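Local coordinates for protein carboxypeptidase Y inhibitor (Saccharomyces cerevisiae, PDB 1WPX) that inhibits carboxypeptidase Y specifically and potently as a member of the phosphatidylethanolamine-binding protein family, at residues 20-25 with 29-34. Numbering follows the deposited sequence.
Sequences GILEDV and TSFQPS
Leu22, on the short helix 21-24, meets Thr29 and Phe31 of the loop that leads into strand 35-40, just after a Schellman motif with Gly20 as its C-prime residue has ended helix 8-18. CD1 and CD2 of Leu22 reach different residues. CD2 comes to the edge of the Phe31 ring, near its plane, 4.0 Å from Phe31 CD1, and the two side chains lie at about a right angle. The other branch, CD1, rests on the backbone of Thr29, 4.1 Å from Thr29 CA. With CG anti to the carbonyl carbon (chi1 -64°) the branch point lies toward the loop, and chi2 (-179°) sets one methyl at Thr29 and one at Phe31. Leu22 also touches Tyr16 and Lys17 of helix 8-18, while Phe31 reaches Ile26 and, on strand 208-217, Leu209. At the more exposed margin the bent chain of Glu23 crosses Thr29, with Glu23 OE2 3.4 Å from the methyl carbon Thr29 CG2. Were Leu22 an alanine, the ring edge of Phe31 and the backbone of Thr29 would probably lose their contact with the two methyls. No hydrogen bond joins 20-25 to 29-34, so the contact rests mainly on van der Waals packing of the leucine methyls against Phe31 and the Thr29 backbone.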
loop_
_atom_site.group_PDB
_atom_site.type_symbol
_atom_site.label_atom_id
_atom_site.label_comp_id
_atom_site.label_asym_id
_atom_site.label_seq_id
_atom_site.Cartn_x
_atom_site.Cartn_y
_atom_site.Cartn_z
ATOM N N GLY B 20 18.511 -5.070 8.124
ATOM C CA GLY B 20 19.824 -4.889 8.727
ATOM C C GLY B 20 20.615 -3.631 8.394
ATOM O O GLY B 20 21.846 -3.643 8.444
ATOM N N ILE B 21 19.925 -2.544 8.066
ATOM C CA ILE B 21 20.599 -1.294 7.733
ATOM C C ILE B 21 21.181 -0.631 8.986
ATOM O O ILE B 21 22.184 0.076 8.909
ATOM C CB ILE B 21 19.626 -0.302 7.060
ATOM C CG1 ILE B 21 19.016 -0.929 5.800
ATOM C CG2 ILE B 21 20.352 0.991 6.729
ATOM C CD1 ILE B 21 19.997 -1.177 4.687
ATOM N N LEU B 22 20.553 -0.866 10.137
ATOM C CA LEU B 22 21.015 -0.280 11.395
ATOM C C LEU B 22 22.272 -0.945 11.953
ATOM O O LEU B 22 23.033 -0.321 12.688
ATOM C CB LEU B 22 19.915 -0.348 12.461
ATOM C CG LEU B 22 18.619 0.432 12.239
ATOM C CD1 LEU B 22 17.690 0.232 13.426
ATOM C CD2 LEU B 22 18.934 1.902 12.060
ATOM N N GLU B 23 22.490 -2.209 11.605
ATOM C CA GLU B 23 23.639 -2.944 12.110
ATOM C C GLU B 23 24.762 -3.104 11.104
ATOM O O GLU B 23 25.932 -2.981 11.453
ATOM C CB GLU B 23 23.201 -4.326 12.607
ATOM C CG GLU B 23 21.876 -4.794 12.028
ATOM C CD GLU B 23 20.686 -4.056 12.635
ATOM O OE1 GLU B 23 19.653 -3.883 11.938
ATOM O OE2 GLU B 23 20.790 -3.659 13.820
ATOM N N ASP B 24 24.417 -3.376 9.855
ATOM C CA ASP B 24 25.437 -3.557 8.834
ATOM C C ASP B 24 26.043 -2.251 8.352
ATOM O O ASP B 24 27.227 -2.202 8.021
ATOM C CB ASP B 24 24.855 -4.277 7.624
ATOM C CG ASP B 24 24.209 -5.578 7.987
ATOM O OD1 ASP B 24 23.633 -6.226 7.087
ATOM O OD2 ASP B 24 24.278 -5.949 9.176
ATOM N N VAL B 25 25.238 -1.194 8.313
ATOM C CA VAL B 25 25.710 0.079 7.798
ATOM C C VAL B 25 25.815 1.233 8.783
ATOM O O VAL B 25 26.896 1.784 8.977
ATOM C CB VAL B 25 24.832 0.522 6.620
ATOM C CG1 VAL B 25 25.466 1.694 5.908
ATOM C CG2 VAL B 25 24.638 -0.638 5.662
ATOM N N THR B 29 21.598 1.100 16.533
ATOM C CA THR B 29 20.225 0.624 16.613
ATOM C C THR B 29 19.274 1.586 17.315
ATOM O O THR B 29 18.083 1.303 17.444
ATOM C CB THR B 29 20.160 -0.723 17.335
ATOM O OG1 THR B 29 20.624 -0.562 18.680
ATOM C CG2 THR B 29 21.030 -1.745 16.626
ATOM N N SER B 30 19.791 2.720 17.771
ATOM C CA SER B 30 18.951 3.702 18.448
ATOM C C SER B 30 18.662 4.870 17.507
ATOM O O SER B 30 17.901 5.783 17.841
ATOM C CB SER B 30 19.645 4.221 19.712
ATOM O OG SER B 30 20.747 5.054 19.380
ATOM N N PHE B 31 19.275 4.833 16.330
ATOM C CA PHE B 31 19.090 5.889 15.345
ATOM C C PHE B 31 17.624 6.279 15.126
ATOM O O PHE B 31 16.748 5.422 14.960
ATOM C CB PHE B 31 19.717 5.477 14.010
ATOM C CG PHE B 31 19.354 6.378 12.868
ATOM C CD1 PHE B 31 18.639 5.887 11.781
ATOM C CD2 PHE B 31 19.718 7.724 12.881
ATOM C CE1 PHE B 31 18.289 6.722 10.725
ATOM C CE2 PHE B 31 19.376 8.571 11.830
ATOM C CZ PHE B 31 18.661 8.071 10.750
ATOM N N GLN B 32 17.377 7.586 15.134
ATOM C CA GLN B 32 16.049 8.144 14.923
ATOM C C GLN B 32 16.145 9.117 13.763
ATOM O O GLN B 32 16.924 10.063 13.810
ATOM C CB GLN B 32 15.577 8.913 16.161
ATOM C CG GLN B 32 15.263 8.057 17.374
ATOM C CD GLN B 32 14.024 7.208 17.179
ATOM O OE1 GLN B 32 13.958 6.394 16.256
ATOM N NE2 GLN B 32 13.032 7.392 18.047
ATOM N N PRO B 33 15.368 8.893 12.698
ATOM C CA PRO B 33 15.406 9.798 11.544
ATOM C C PRO B 33 14.780 11.145 11.909
ATOM O O PRO B 33 13.795 11.191 12.645
ATOM C CB PRO B 33 14.579 9.057 10.490
ATOM C CG PRO B 33 14.689 7.614 10.905
ATOM C CD PRO B 33 14.576 7.690 12.399
ATOM N N SER B 34 15.349 12.234 11.400
ATOM C CA SER B 34 14.822 13.564 11.680
ATOM C C SER B 34 13.906 14.002 10.561
ATOM O O SER B 34 13.128 14.940 10.710
ATOM C CB SER B 34 15.954 14.572 11.834
ATOM O OG SER B 34 16.695 14.302 13.006
#